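PDB 1W3W: annexin A8 from Homo sapiens, which binds phospholipid membranes in a calcium-dependent manner and acts as an anticoagulant by indirectly inhibiting the thromboplastin-specific complex of the blood coagulation cascade. Local coordinates for residues T74-L79 against L90-Y95; Y97-L102 against M132-E137; D104-L109 against E145-D150; I119-T124 against V160-G165; E156-C161 against E241-T246. All coordinates share one frame; numbering follows the deposited sequence.

Interaction 1 (T74-L79 against L90-Y95); sequences TLKSEL and LMYPPY
L75 and M91 meet side chain to side chain, CD2 of L75 lying 3.8 Å from CG of M91, with the two chains crossing at about a right angle. Their backbones stay well apart, the two CA atoms being 9.5 Å from each other, so side-chain reach makes the contact. L75 is turned away from the usual staggered leucine shapes: chi1 is -99° and chi2 only 13°, and it is the CD2 branch that reaches M91. M91 points its CB at helix 71-78, and its chi1 of -67° sets CG, the atom that touches L75, beside the backbone N; the chain beyond bends at chi2 and again at chi3. Beside this buried apolar pair runs a more open one. K76 leaves its helix nearly extended as far as CE and bends at the last torsion, bringing NZ to 4.0 Å from OH of Y92, again at roughly a right angle. That separation is too long for a hydrogen bond, and the two polar ends are simply neighbours. The contact joins helix 71-78 to the C-terminal end of helix 81-91 and the start of the proline-rich linker after it. L75 also packs on I87 and on M34 of helix 24-34, K76 lies along E84 and V88, and from helix 53-67 the side chains of R56, Q57 and N53 hydrogen-bond the carbonyls of L90, M91 and Y92.

Interaction 2 (Y97-L102 against M132-E137); sequences YEAKEL and MKAYEE
A chi1 of -173° sets CG of Y135 opposite its own backbone N and beside its carbonyl carbon, which sends the phenol ring along the flank of helix 96-107, past A99 and L102. This is packing inside the second annexin repeat, a right-handed all-helical unit of five helices, in which helix 96-107 opens the unit and helix 125-139 lies across it. The short segments cross at -62° with their axes 8.3 Å apart at the closest point. Such nearness is possible because small residues meet where the helices touch. The CA atoms of A99 and Y135 are 4.9 Å apart, and the methyl CB of A99 sits 3.7 Å from the backbone N of Y135. The same methyl touches CB of A134 at 4.1 Å, one alanine against another. L102 adds a looser contact, its CB lying 4.4 Å from CE2 of Y135. The far end of the ring is tied down outside the two helices: OH of Y135 hydrogen-bonds D146, and Y139 meets the ring in an edge-to-face stack. E101, on another side of helix 96-107, forms a salt bridge with R278 of helix 273-283, linking this helix to the fourth repeat. Between the two crossing helices, the carbonyl O of A99 comes obliquely onto the tyrosine ring, 3.6 Å from CD2 of Y135.

Interaction 3 (D104-L109 against E145-D150); sequences DAMKGL and EDIQAD
The apolar part of this contact is carried by M106, whose thioether reaches across to helix 143-150. The extended chi2 (180°) carries SD of M106 to 4.2 Å from CG1 of I147 and 4.1 Å from CB of D146; the turn at chi3 (-78°) then lays CE against CB of D146 as well. I116 of helix 113-122 packs on M106 and I147 alike. Of a more polar kind are the contacts with oxygen. SD of M106 approaches the backbone O of D146 at 3.9 Å, while the CG methylene of M106 is 3.3 Å from OD2 of D150. The latter oxygen has its proper partner elsewhere, in a hydrogen bond with the hydroxyl of T111. Ionic interaction stays within one segment: NZ of K107 forms a salt bridge of 3.2 Å with OD1 of D104, arriving from above the carboxylate plane, and OD2 of D104 pairs with K100. Cutting M106 back to an alanine would probably open a gap beside I147 and D146, leaving the two without the thioether that packs on them. The sequence MKGL from M106, with D150 forty-four residues further on, echoes the spacing of M266 and D310 in the fourth repeat. The stretch therefore resembles an annexin type II calcium-site loop and the helix bearing its distal acidic residue, although the calcium seen in this structure sits in the fourth repeat.

Interaction 4 (I119-T124 against V160-G165); sequences ILASRT and VCLLQG
L120 meets both leucines at the end of helix 153-163, L162 through its CB and L163 through its CG and CD2. CB of L120 starts 4.2 Å from CD1 of L162. One bond further, CG lies 4.0 Å from CD2 of L163. With chi2 at 52°, the CD2 branch reaches CG of L163 at 3.9 Å and also touches I147 of helix 143-150, while CD1 turns to L102 of helix 96-107. CD1 of L162 also lies over the backbone, 4.1 Å from O of L120. The same CD1 of L162 is 4.4 Å from CB of A121. Past the helix end, R123 folds back, NH1 giving S122 OG a 2.9 Å hydrogen bond in the guanidinium plane, while NH2 forms a salt bridge with E98 of helix 96-107. These leucines belong to the core of the second annexin repeat, where its second and fifth helices pack together and helices 96-107 and 143-150 close in around them.

Interaction 5 (E156-C161 against E241-T246); sequences ERILVC and EEAMLT
Helices 153-163 and 238-252 come nearest in these segments at I158 and A243, whose CA atoms are 7.8 Å apart, with neither backbone pressing on the other. I158 fills the space between them with both branches. Its chi1 of -166° puts CG1 opposite the backbone N and tucks CG2 between N and the carbonyl carbon, and this CG2 methyl meets CB of A243 at 4.1 Å. The CG1 branch stays extended, carrying CD1 to 4.3 Å from CG of M244, whose own straight chain runs on to F201, I202 and L205. The contact is part of the interface between the second and third annexin repeats, which is also bridged covalently: C161, one turn further along the helix, forms a disulfide with C206 of helix 198-207, and I202 of that same helix also packs on I158. On the partner helix, T246 OG1 donates a 2.7 Å hydrogen bond to O of E242, which accepts the backbone N of T246 from its opposite face.

From the N terminus, interaction 1 closes first, a short loop within the first repeat that is complete before the others open. Its linker leads into helix 96-107, and Y92 packs on Y97 and K100 of interaction 2. Interactions 2, 3 and 4 then cross one another, their segments alternating along the second repeat so that all five of its helices are tied together. They also touch in space: M132 lies on L163, and Q148 packs on V160. Interaction 5 begins where interaction 4 ends, sharing V160 and C161, and spans about 80 residues to reach the third repeat; A121 against T246 makes a further touch between these two.

Interaction 1 (T74-L79 against L90-Y95)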
# COMPACT_ATOMS: atom_id res chain seq x y z
N THR A 74 8.30 11.91 20.50
CA THR A 74 8.81 13.27 20.50
C THR A 74 8.43 13.97 19.19
O THR A 74 7.96 15.10 19.20
CB THR A 74 10.33 13.25 20.70
OG1 THR A 74 10.62 12.71 21.99
CG2 THR A 74 10.92 14.64 20.74
N LEU A 75 8.62 13.28 18.07
CA LEU A 75 8.20 13.78 16.76
C LEU A 75 6.69 14.11 16.72
O LEU A 75 6.29 15.13 16.16
CB LEU A 75 8.52 12.75 15.67
CG LEU A 75 9.78 12.85 14.78
CD1 LEU A 75 10.82 13.83 15.20
CD2 LEU A 75 10.38 11.44 14.52
N LYS A 76 5.87 13.24 17.29
CA LYS A 76 4.41 13.43 17.33
C LYS A 76 4.02 14.70 18.11
O LYS A 76 3.11 15.42 17.71
CB LYS A 76 3.69 12.22 17.96
CG LYS A 76 3.53 11.03 17.05
CD LYS A 76 2.52 10.02 17.62
CE LYS A 76 2.84 8.59 17.20
NZ LYS A 76 1.63 7.71 17.02
N SER A 77 4.73 14.96 19.20
CA SER A 77 4.49 16.15 20.02
C SER A 77 5.01 17.44 19.40
O SER A 77 4.38 18.49 19.52
CB SER A 77 5.15 15.96 21.39
OG SER A 77 4.76 14.71 21.94
N GLU A 78 6.16 17.38 18.75
CA GLU A 78 6.82 18.58 18.28
C GLU A 78 6.28 19.06 16.95
O GLU A 78 6.31 20.24 16.67
CB GLU A 78 8.33 18.35 18.17
CG GLU A 78 9.01 18.21 19.52
CD GLU A 78 8.83 19.44 20.38
OE1 GLU A 78 9.16 20.55 19.90
OE2 GLU A 78 8.32 19.30 21.51
N LEU A 79 5.80 18.14 16.12
CA LEU A 79 5.37 18.47 14.77
C LEU A 79 3.85 18.44 14.68
O LEU A 79 3.17 17.88 15.52
CB LEU A 79 5.97 17.46 13.78
CG LEU A 79 7.51 17.38 13.78
CD1 LEU A 79 7.98 16.38 12.76
CD2 LEU A 79 8.13 18.74 13.52
N LEU A 90 7.42 7.45 8.38
CA LEU A 90 8.78 7.02 8.06
C LEU A 90 9.45 6.26 9.18
O LEU A 90 10.35 5.48 8.95
CB LEU A 90 9.65 8.25 7.70
CG LEU A 90 9.32 8.88 6.35
CD1 LEU A 90 10.07 10.21 6.19
CD2 LEU A 90 9.67 7.93 5.22
N MET A 91 8.99 6.51 10.40
CA MET A 91 9.57 5.90 11.61
C MET A 91 9.08 4.49 11.91
O MET A 91 9.70 3.78 12.71
CB MET A 91 9.31 6.78 12.83
CG MET A 91 10.04 8.11 12.82
SD MET A 91 11.83 7.99 12.53
CE MET A 91 12.32 6.94 13.78
N TYR A 92 7.98 4.08 11.30
CA TYR A 92 7.50 2.72 11.48
C TYR A 92 8.32 1.73 10.67
O TYR A 92 8.59 1.94 9.48
CB TYR A 92 6.01 2.60 11.10
CG TYR A 92 5.09 3.02 12.21
CD1 TYR A 92 4.85 4.36 12.46
CD2 TYR A 92 4.48 2.08 13.03
CE1 TYR A 92 4.02 4.76 13.50
CE2 TYR A 92 3.64 2.48 14.08
CZ TYR A 92 3.43 3.82 14.31
OH TYR A 92 2.62 4.23 15.34
N PRO A 93 8.71 0.61 11.29
CA PRO A 93 9.31 -0.48 10.51
C PRO A 93 8.29 -1.00 9.48
O PRO A 93 7.08 -0.86 9.68
CB PRO A 93 9.62 -1.55 11.56
CG PRO A 93 9.51 -0.89 12.88
CD PRO A 93 8.59 0.28 12.72
N PRO A 94 8.77 -1.59 8.40
CA PRO A 94 7.87 -2.29 7.48
C PRO A 94 7.01 -3.35 8.21
O PRO A 94 7.44 -3.90 9.22
CB PRO A 94 8.83 -2.96 6.49
CG PRO A 94 10.17 -2.72 6.97
CD PRO A 94 10.17 -1.66 7.99
N TYR A 95 5.81 -3.57 7.70
CA TYR A 95 4.84 -4.54 8.22
C TYR A 95 4.11 -4.02 9.44
O TYR A 95 2.89 -4.07 9.48
CB TYR A 95 5.48 -5.93 8.47
CG TYR A 95 6.38 -6.35 7.33
CD1 TYR A 95 5.97 -6.18 6.01
CD2 TYR A 95 7.65 -6.85 7.57
CE1 TYR A 95 6.80 -6.52 4.96
CE2 TYR A 95 8.49 -7.19 6.52
CZ TYR A 95 8.05 -7.02 5.22
OH TYR A 95 8.88 -7.35 4.18

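Interaction 2 (Y97-L102 against M132-E137)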
# COMPACT_ATOMS: atom_id res chain seq x y z
N TYR A 97 4.10 -0.87 9.91
CA TYR A 97 3.48 0.30 9.30
C TYR A 97 2.11 -0.03 8.71
O TYR A 97 1.12 0.65 8.99
CB TYR A 97 4.37 0.88 8.20
CG TYR A 97 3.76 2.08 7.52
CD1 TYR A 97 3.24 3.14 8.28
CD2 TYR A 97 3.72 2.18 6.14
CE1 TYR A 97 2.69 4.24 7.66
CE2 TYR A 97 3.19 3.30 5.52
CZ TYR A 97 2.66 4.32 6.29
OH TYR A 97 2.11 5.42 5.66
N GLU A 98 2.06 -1.07 7.89
CA GLU A 98 0.80 -1.51 7.27
C GLU A 98 -0.24 -1.94 8.31
O GLU A 98 -1.42 -1.65 8.17
CB GLU A 98 1.05 -2.64 6.25
CG GLU A 98 1.69 -2.16 4.96
CD GLU A 98 3.20 -2.24 4.97
OE1 GLU A 98 3.78 -2.26 3.88
OE2 GLU A 98 3.83 -2.28 6.05
N ALA A 99 0.22 -2.62 9.36
CA ALA A 99 -0.65 -2.99 10.47
C ALA A 99 -1.28 -1.76 11.13
O ALA A 99 -2.47 -1.78 11.46
CB ALA A 99 0.10 -3.79 11.50
N LYS A 100 -0.51 -0.70 11.30
CA LYS A 100 -1.02 0.55 11.84
C LYS A 100 -2.05 1.17 10.90
O LYS A 100 -3.12 1.60 11.35
CB LYS A 100 0.10 1.55 12.11
CG LYS A 100 -0.37 2.92 12.67
CD LYS A 100 0.18 4.07 11.84
CE LYS A 100 0.06 5.42 12.57
NZ LYS A 100 -1.35 5.73 12.96
N GLU A 101 -1.75 1.22 9.60
CA GLU A 101 -2.69 1.74 8.62
C GLU A 101 -4.01 0.96 8.61
O GLU A 101 -5.08 1.55 8.50
CB GLU A 101 -2.06 1.74 7.22
CG GLU A 101 -0.95 2.77 7.07
CD GLU A 101 -1.48 4.20 7.09
OE1 GLU A 101 -1.00 4.98 7.92
OE2 GLU A 101 -2.35 4.53 6.28
N LEU A 102 -3.93 -0.36 8.70
CA LEU A 102 -5.13 -1.20 8.69
C LEU A 102 -5.98 -0.96 9.96
O LEU A 102 -7.21 -0.85 9.90
CB LEU A 102 -4.76 -2.68 8.58
CG LEU A 102 -4.21 -3.13 7.23
CD1 LEU A 102 -3.53 -4.50 7.34
CD2 LEU A 102 -5.30 -3.17 6.16
N MET A 132 0.11 -9.53 9.53
CA MET A 132 -0.81 -10.18 10.46
C MET A 132 -0.21 -10.38 11.84
O MET A 132 -0.87 -10.17 12.85
CB MET A 132 -1.25 -11.53 9.91
CG MET A 132 -2.35 -11.39 8.89
SD MET A 132 -2.81 -12.98 8.20
CE MET A 132 -4.43 -13.04 8.54
N LYS A 133 1.06 -10.78 11.88
CA LYS A 133 1.76 -10.97 13.15
C LYS A 133 1.94 -9.64 13.86
O LYS A 133 1.72 -9.54 15.06
CB LYS A 133 3.12 -11.63 12.90
CG LYS A 133 4.02 -11.69 14.13
CD LYS A 133 4.91 -12.94 14.14
CE LYS A 133 6.06 -12.84 13.13
NZ LYS A 133 7.33 -13.44 13.67
N ALA A 134 2.34 -8.61 13.11
CA ALA A 134 2.53 -7.28 13.67
C ALA A 134 1.23 -6.72 14.23
O ALA A 134 1.23 -6.11 15.30
CB ALA A 134 3.11 -6.32 12.61
N TYR A 135 0.13 -6.92 13.51
CA TYR A 135 -1.18 -6.42 13.91
C TYR A 135 -1.64 -7.04 15.25
O TYR A 135 -2.18 -6.33 16.10
CB TYR A 135 -2.21 -6.71 12.82
CG TYR A 135 -3.57 -6.10 13.04
CD1 TYR A 135 -4.51 -6.71 13.87
CD2 TYR A 135 -3.94 -4.93 12.39
CE1 TYR A 135 -5.77 -6.15 14.07
CE2 TYR A 135 -5.19 -4.37 12.57
CZ TYR A 135 -6.10 -4.99 13.41
OH TYR A 135 -7.34 -4.44 13.59
N GLU A 136 -1.44 -8.34 15.42
CA GLU A 136 -1.81 -8.99 16.67
C GLU A 136 -0.92 -8.56 17.84
O GLU A 136 -1.42 -8.37 18.95
CB GLU A 136 -1.82 -10.51 16.53
CG GLU A 136 -2.94 -11.16 17.34
CD GLU A 136 -2.70 -12.63 17.59
OE1 GLU A 136 -2.43 -13.36 16.60
OE2 GLU A 136 -2.77 -13.05 18.77
N GLU A 137 0.37 -8.39 17.57
CA GLU A 137 1.34 -7.95 18.58
C GLU A 137 1.05 -6.54 19.09
O GLU A 137 1.17 -6.28 20.29
CB GLU A 137 2.78 -8.01 18.03
CG GLU A 137 3.42 -9.39 18.06
CD GLU A 137 4.73 -9.48 17.27
OE1 GLU A 137 5.28 -8.42 16.90
OE2 GLU A 137 5.21 -10.62 17.02

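Interaction 3 (D104-L109 against E145-D150)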
# COMPACT_ATOMS: atom_id res chain seq x y z
N ASP A 104 -5.96 1.82 11.83
CA ASP A 104 -6.53 3.14 11.67
C ASP A 104 -7.73 3.13 10.73
O ASP A 104 -8.67 3.89 10.94
CB ASP A 104 -5.51 4.14 11.12
CG ASP A 104 -4.45 4.54 12.12
OD1 ASP A 104 -4.52 4.13 13.31
OD2 ASP A 104 -3.48 5.23 11.77
N ALA A 105 -7.70 2.28 9.71
CA ALA A 105 -8.80 2.21 8.75
C ALA A 105 -10.10 1.72 9.39
O ALA A 105 -11.17 2.05 8.90
CB ALA A 105 -8.45 1.31 7.58
N MET A 106 -9.99 0.93 10.46
CA MET A 106 -11.14 0.34 11.13
C MET A 106 -11.51 0.94 12.50
O MET A 106 -12.64 0.79 12.92
CB MET A 106 -10.93 -1.16 11.30
CG MET A 106 -11.04 -1.94 10.01
SD MET A 106 -10.77 -3.67 10.24
CE MET A 106 -9.00 -3.71 10.37
N LYS A 107 -10.60 1.64 13.17
CA LYS A 107 -10.83 2.08 14.56
C LYS A 107 -11.66 3.36 14.70
O LYS A 107 -12.10 3.72 15.80
CB LYS A 107 -9.50 2.31 15.27
CG LYS A 107 -8.87 3.69 15.01
CD LYS A 107 -7.49 3.80 15.68
CE LYS A 107 -7.15 5.25 16.08
NZ LYS A 107 -6.47 6.00 14.98
N GLY A 108 -11.82 4.08 13.60
CA GLY A 108 -12.47 5.37 13.63
C GLY A 108 -13.94 5.27 13.30
O GLY A 108 -14.57 4.22 13.41
N LEU A 109 -14.47 6.40 12.87
CA LEU A 109 -15.84 6.53 12.45
C LEU A 109 -15.88 6.22 10.95
O LEU A 109 -15.27 6.94 10.15
CB LEU A 109 -16.29 7.97 12.74
CG LEU A 109 -17.78 8.27 12.85
CD1 LEU A 109 -18.42 7.48 13.98
CD2 LEU A 109 -17.97 9.76 13.07
N GLU A 145 -10.11 -11.48 12.19
CA GLU A 145 -11.31 -11.34 13.02
C GLU A 145 -11.87 -9.93 13.01
O GLU A 145 -13.08 -9.75 13.01
CB GLU A 145 -11.01 -11.74 14.47
CG GLU A 145 -11.15 -13.24 14.71
CD GLU A 145 -10.93 -13.63 16.16
OE1 GLU A 145 -11.29 -12.83 17.06
OE2 GLU A 145 -10.41 -14.73 16.39
N ASP A 146 -11.00 -8.92 12.99
CA ASP A 146 -11.43 -7.53 12.92
C ASP A 146 -12.08 -7.23 11.58
O ASP A 146 -13.11 -6.56 11.53
CB ASP A 146 -10.27 -6.57 13.16
CG ASP A 146 -9.91 -6.44 14.64
OD1 ASP A 146 -10.65 -6.99 15.48
OD2 ASP A 146 -8.93 -5.81 15.05
N ILE A 147 -11.50 -7.75 10.49
CA ILE A 147 -12.08 -7.57 9.17
C ILE A 147 -13.46 -8.25 9.08
O ILE A 147 -14.40 -7.67 8.56
CB ILE A 147 -11.11 -8.05 8.04
CG1 ILE A 147 -10.02 -7.00 7.83
CG2 ILE A 147 -11.88 -8.32 6.72
CD1 ILE A 147 -8.84 -7.49 7.04
N GLN A 148 -13.56 -9.47 9.62
CA GLN A 148 -14.82 -10.21 9.68
C GLN A 148 -15.93 -9.42 10.38
O GLN A 148 -17.08 -9.44 9.94
CB GLN A 148 -14.65 -11.53 10.42
CG GLN A 148 -14.20 -12.69 9.55
CD GLN A 148 -13.92 -13.96 10.36
OE1 GLN A 148 -14.48 -14.10 11.48
NE2 GLN A 148 -13.16 -14.82 9.87
N ALA A 149 -15.59 -8.74 11.47
CA ALA A 149 -16.57 -8.01 12.25
C ALA A 149 -16.92 -6.66 11.62
O ALA A 149 -18.05 -6.20 11.74
CB ALA A 149 -16.06 -7.80 13.67
N ASP A 150 -15.97 -6.04 10.93
CA ASP A 150 -16.14 -4.67 10.45
C ASP A 150 -16.67 -4.55 9.01
O ASP A 150 -17.15 -3.49 8.63
CB ASP A 150 -14.83 -3.92 10.57
CG ASP A 150 -15.00 -2.43 10.49
OD1 ASP A 150 -15.82 -1.87 11.26
OD2 ASP A 150 -14.36 -1.73 9.68

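Interaction 4 (I119-T124 against V160-G165)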
# COMPACT_ATOMS: atom_id res chain seq x y z
N ILE A 119 -3.91 -2.66 0.59
CA ILE A 119 -2.87 -3.41 1.27
C ILE A 119 -3.04 -4.91 1.06
O ILE A 119 -2.07 -5.60 0.70
CB ILE A 119 -2.82 -3.06 2.76
CG1 ILE A 119 -2.42 -1.59 2.91
CG2 ILE A 119 -1.80 -3.94 3.45
CD1 ILE A 119 -2.42 -1.10 4.33
N LEU A 120 -4.25 -5.43 1.23
CA LEU A 120 -4.46 -6.87 1.12
C LEU A 120 -4.23 -7.40 -0.30
O LEU A 120 -3.75 -8.52 -0.48
CB LEU A 120 -5.84 -7.28 1.66
CG LEU A 120 -5.88 -7.62 3.16
CD1 LEU A 120 -5.28 -6.52 4.01
CD2 LEU A 120 -7.30 -7.94 3.63
N ALA A 121 -4.56 -6.61 -1.31
CA ALA A 121 -4.41 -7.04 -2.70
C ALA A 121 -2.99 -6.88 -3.24
O ALA A 121 -2.57 -7.63 -4.13
CB ALA A 121 -5.39 -6.31 -3.57
N SER A 122 -2.23 -5.92 -2.72
CA SER A 122 -0.94 -5.59 -3.33
C SER A 122 0.24 -6.24 -2.61
O SER A 122 1.35 -6.23 -3.12
CB SER A 122 -0.76 -4.08 -3.41
OG SER A 122 -0.67 -3.52 -2.11
N ARG A 123 0.01 -6.79 -1.42
CA ARG A 123 1.07 -7.47 -0.71
C ARG A 123 1.07 -8.96 -1.07
O ARG A 123 0.05 -9.53 -1.43
CB ARG A 123 0.92 -7.29 0.80
CG ARG A 123 1.58 -6.06 1.36
CD ARG A 123 1.42 -4.83 0.54
NE ARG A 123 1.98 -3.66 1.21
CZ ARG A 123 1.72 -2.41 0.87
NH1 ARG A 123 0.91 -2.15 -0.14
NH2 ARG A 123 2.26 -1.41 1.55
N THR A 124 2.25 -9.57 -0.96
CA THR A 124 2.41 -10.99 -1.18
C THR A 124 1.95 -11.71 0.06
O THR A 124 1.83 -11.13 1.13
CB THR A 124 3.89 -11.39 -1.41
OG1 THR A 124 4.64 -11.12 -0.23
CG2 THR A 124 4.58 -10.55 -2.49
N VAL A 160 -11.19 -11.55 3.43
CA VAL A 160 -10.82 -12.70 4.23
C VAL A 160 -10.06 -13.76 3.41
O VAL A 160 -9.09 -14.35 3.88
CB VAL A 160 -12.08 -13.31 4.92
CG1 VAL A 160 -11.89 -14.78 5.25
CG2 VAL A 160 -12.38 -12.52 6.18
N CYS A 161 -10.50 -13.98 2.18
CA CYS A 161 -9.82 -14.91 1.29
C CYS A 161 -8.39 -14.48 0.97
O CYS A 161 -7.49 -15.31 0.93
CB CYS A 161 -10.61 -15.09 0.00
SG CYS A 161 -9.94 -16.37 -1.08
N LEU A 162 -8.17 -13.18 0.77
CA LEU A 162 -6.82 -12.68 0.47
C LEU A 162 -5.84 -12.93 1.62
O LEU A 162 -4.64 -13.10 1.40
CB LEU A 162 -6.86 -11.19 0.10
CG LEU A 162 -7.48 -10.88 -1.26
CD1 LEU A 162 -7.68 -9.39 -1.46
CD2 LEU A 162 -6.66 -11.44 -2.39
N LEU A 163 -6.36 -12.97 2.85
CA LEU A 163 -5.57 -13.27 4.04
C LEU A 163 -5.38 -14.76 4.28
O LEU A 163 -4.39 -15.17 4.87
CB LEU A 163 -6.25 -12.73 5.29
CG LEU A 163 -6.36 -11.23 5.53
CD1 LEU A 163 -7.22 -11.00 6.77
CD2 LEU A 163 -4.97 -10.61 5.68
N GLN A 164 -6.37 -15.54 3.86
CA GLN A 164 -6.50 -16.95 4.23
C GLN A 164 -5.68 -17.75 3.24
O GLN A 164 -6.23 -18.35 2.31
CB GLN A 164 -7.97 -17.40 4.19
CG GLN A 164 -8.78 -16.98 5.43
CD GLN A 164 -8.81 -18.05 6.50
OE1 GLN A 164 -7.85 -18.81 6.65
NE2 GLN A 164 -9.90 -18.12 7.25
N GLY A 165 -4.37 -17.74 3.45
CA GLY A 165 -3.45 -18.14 2.41
C GLY A 165 -3.63 -17.20 1.24
O GLY A 165 -3.15 -16.06 1.27

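Interaction 5 (E156-C161 against E241-T246)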
# COMPACT_ATOMS: atom_id res chain seq x y z
N GLU A 156 -16.37 -8.61 2.37
CA GLU A 156 -15.85 -9.39 3.48
C GLU A 156 -15.24 -10.71 3.05
O GLU A 156 -14.18 -11.10 3.55
CB GLU A 156 -16.96 -9.66 4.50
CG GLU A 156 -16.46 -10.23 5.82
CD GLU A 156 -16.31 -11.74 5.83
OE1 GLU A 156 -16.97 -12.44 5.04
OE2 GLU A 156 -15.51 -12.23 6.64
N ARG A 157 -15.93 -11.40 2.15
CA ARG A 157 -15.48 -12.69 1.65
C ARG A 157 -14.16 -12.59 0.88
O ARG A 157 -13.27 -13.39 1.10
CB ARG A 157 -16.56 -13.32 0.75
CG ARG A 157 -17.87 -13.64 1.51
CD ARG A 157 -17.86 -14.97 2.24
NE ARG A 157 -18.96 -15.84 1.80
CZ ARG A 157 -19.50 -16.83 2.51
NH1 ARG A 157 -19.06 -17.14 3.73
NH2 ARG A 157 -20.50 -17.54 1.99
N ILE A 158 -14.03 -11.62 -0.04
CA ILE A 158 -12.78 -11.50 -0.79
C ILE A 158 -11.61 -11.06 0.11
O ILE A 158 -10.49 -11.54 -0.06
CB ILE A 158 -12.92 -10.59 -2.04
CG1 ILE A 158 -11.69 -10.77 -2.95
CG2 ILE A 158 -13.09 -9.13 -1.67
CD1 ILE A 158 -11.83 -10.06 -4.27
N LEU A 159 -11.85 -10.16 1.05
CA LEU A 159 -10.79 -9.68 1.93
C LEU A 159 -10.27 -10.80 2.82
O LEU A 159 -9.06 -10.99 2.95
CB LEU A 159 -11.28 -8.49 2.76
CG LEU A 159 -11.63 -7.23 1.97
CD1 LEU A 159 -12.14 -6.16 2.88
CD2 LEU A 159 -10.44 -6.71 1.15
N VAL A 160 -11.19 -11.55 3.43
CA VAL A 160 -10.82 -12.70 4.23
C VAL A 160 -10.06 -13.76 3.41
O VAL A 160 -9.09 -14.35 3.88
CB VAL A 160 -12.08 -13.31 4.92
CG1 VAL A 160 -11.89 -14.78 5.25
CG2 VAL A 160 -12.38 -12.52 6.18
N CYS A 161 -10.50 -13.98 2.18
CA CYS A 161 -9.82 -14.91 1.29
C CYS A 161 -8.39 -14.48 0.97
O CYS A 161 -7.49 -15.31 0.93
CB CYS A 161 -10.61 -15.09 0.00
SG CYS A 161 -9.94 -16.37 -1.08
N GLU A 241 -16.28 -4.16 -6.62
CA GLU A 241 -15.67 -3.81 -7.91
C GLU A 241 -14.23 -3.32 -7.74
O GLU A 241 -13.32 -3.79 -8.45
CB GLU A 241 -16.50 -2.74 -8.64
CG GLU A 241 -15.98 -2.39 -10.04
CD GLU A 241 -16.62 -1.15 -10.65
OE1 GLU A 241 -17.60 -0.63 -10.09
OE2 GLU A 241 -16.13 -0.68 -11.71
N GLU A 242 -14.03 -2.39 -6.81
CA GLU A 242 -12.71 -1.84 -6.51
C GLU A 242 -11.73 -2.95 -6.15
O GLU A 242 -10.61 -2.98 -6.65
CB GLU A 242 -12.79 -0.81 -5.37
CG GLU A 242 -11.52 0.03 -5.15
CD GLU A 242 -11.68 1.07 -4.04
OE1 GLU A 242 -10.66 1.54 -3.47
OE2 GLU A 242 -12.83 1.43 -3.72
N ALA A 243 -12.18 -3.86 -5.30
CA ALA A 243 -11.36 -4.96 -4.81
C ALA A 243 -10.96 -5.91 -5.93
O ALA A 243 -9.79 -6.27 -6.03
CB ALA A 243 -12.10 -5.73 -3.71
N MET A 244 -11.93 -6.30 -6.77
CA MET A 244 -11.65 -7.17 -7.92
C MET A 244 -10.70 -6.55 -8.94
O MET A 244 -9.73 -7.18 -9.34
CB MET A 244 -12.94 -7.61 -8.62
CG MET A 244 -13.66 -8.68 -7.85
SD MET A 244 -15.17 -9.30 -8.62
CE MET A 244 -15.56 -10.44 -7.40
N LEU A 245 -10.98 -5.31 -9.34
CA LEU A 245 -10.11 -4.59 -10.25
C LEU A 245 -8.69 -4.43 -9.69
O LEU A 245 -7.72 -4.43 -10.43
CB LEU A 245 -10.69 -3.22 -10.62
CG LEU A 245 -11.92 -3.21 -11.54
CD1 LEU A 245 -12.55 -1.82 -11.57
CD2 LEU A 245 -11.57 -3.68 -12.95
N THR A 246 -8.58 -4.26 -8.37
CA THR A 246 -7.28 -4.09 -7.72
C THR A 246 -6.49 -5.39 -7.83
O THR A 246 -5.31 -5.37 -8.17
CB THR A 246 -7.45 -3.70 -6.26
OG1 THR A 246 -8.05 -2.40 -6.19
CG2 THR A 246 -6.12 -3.51 -5.60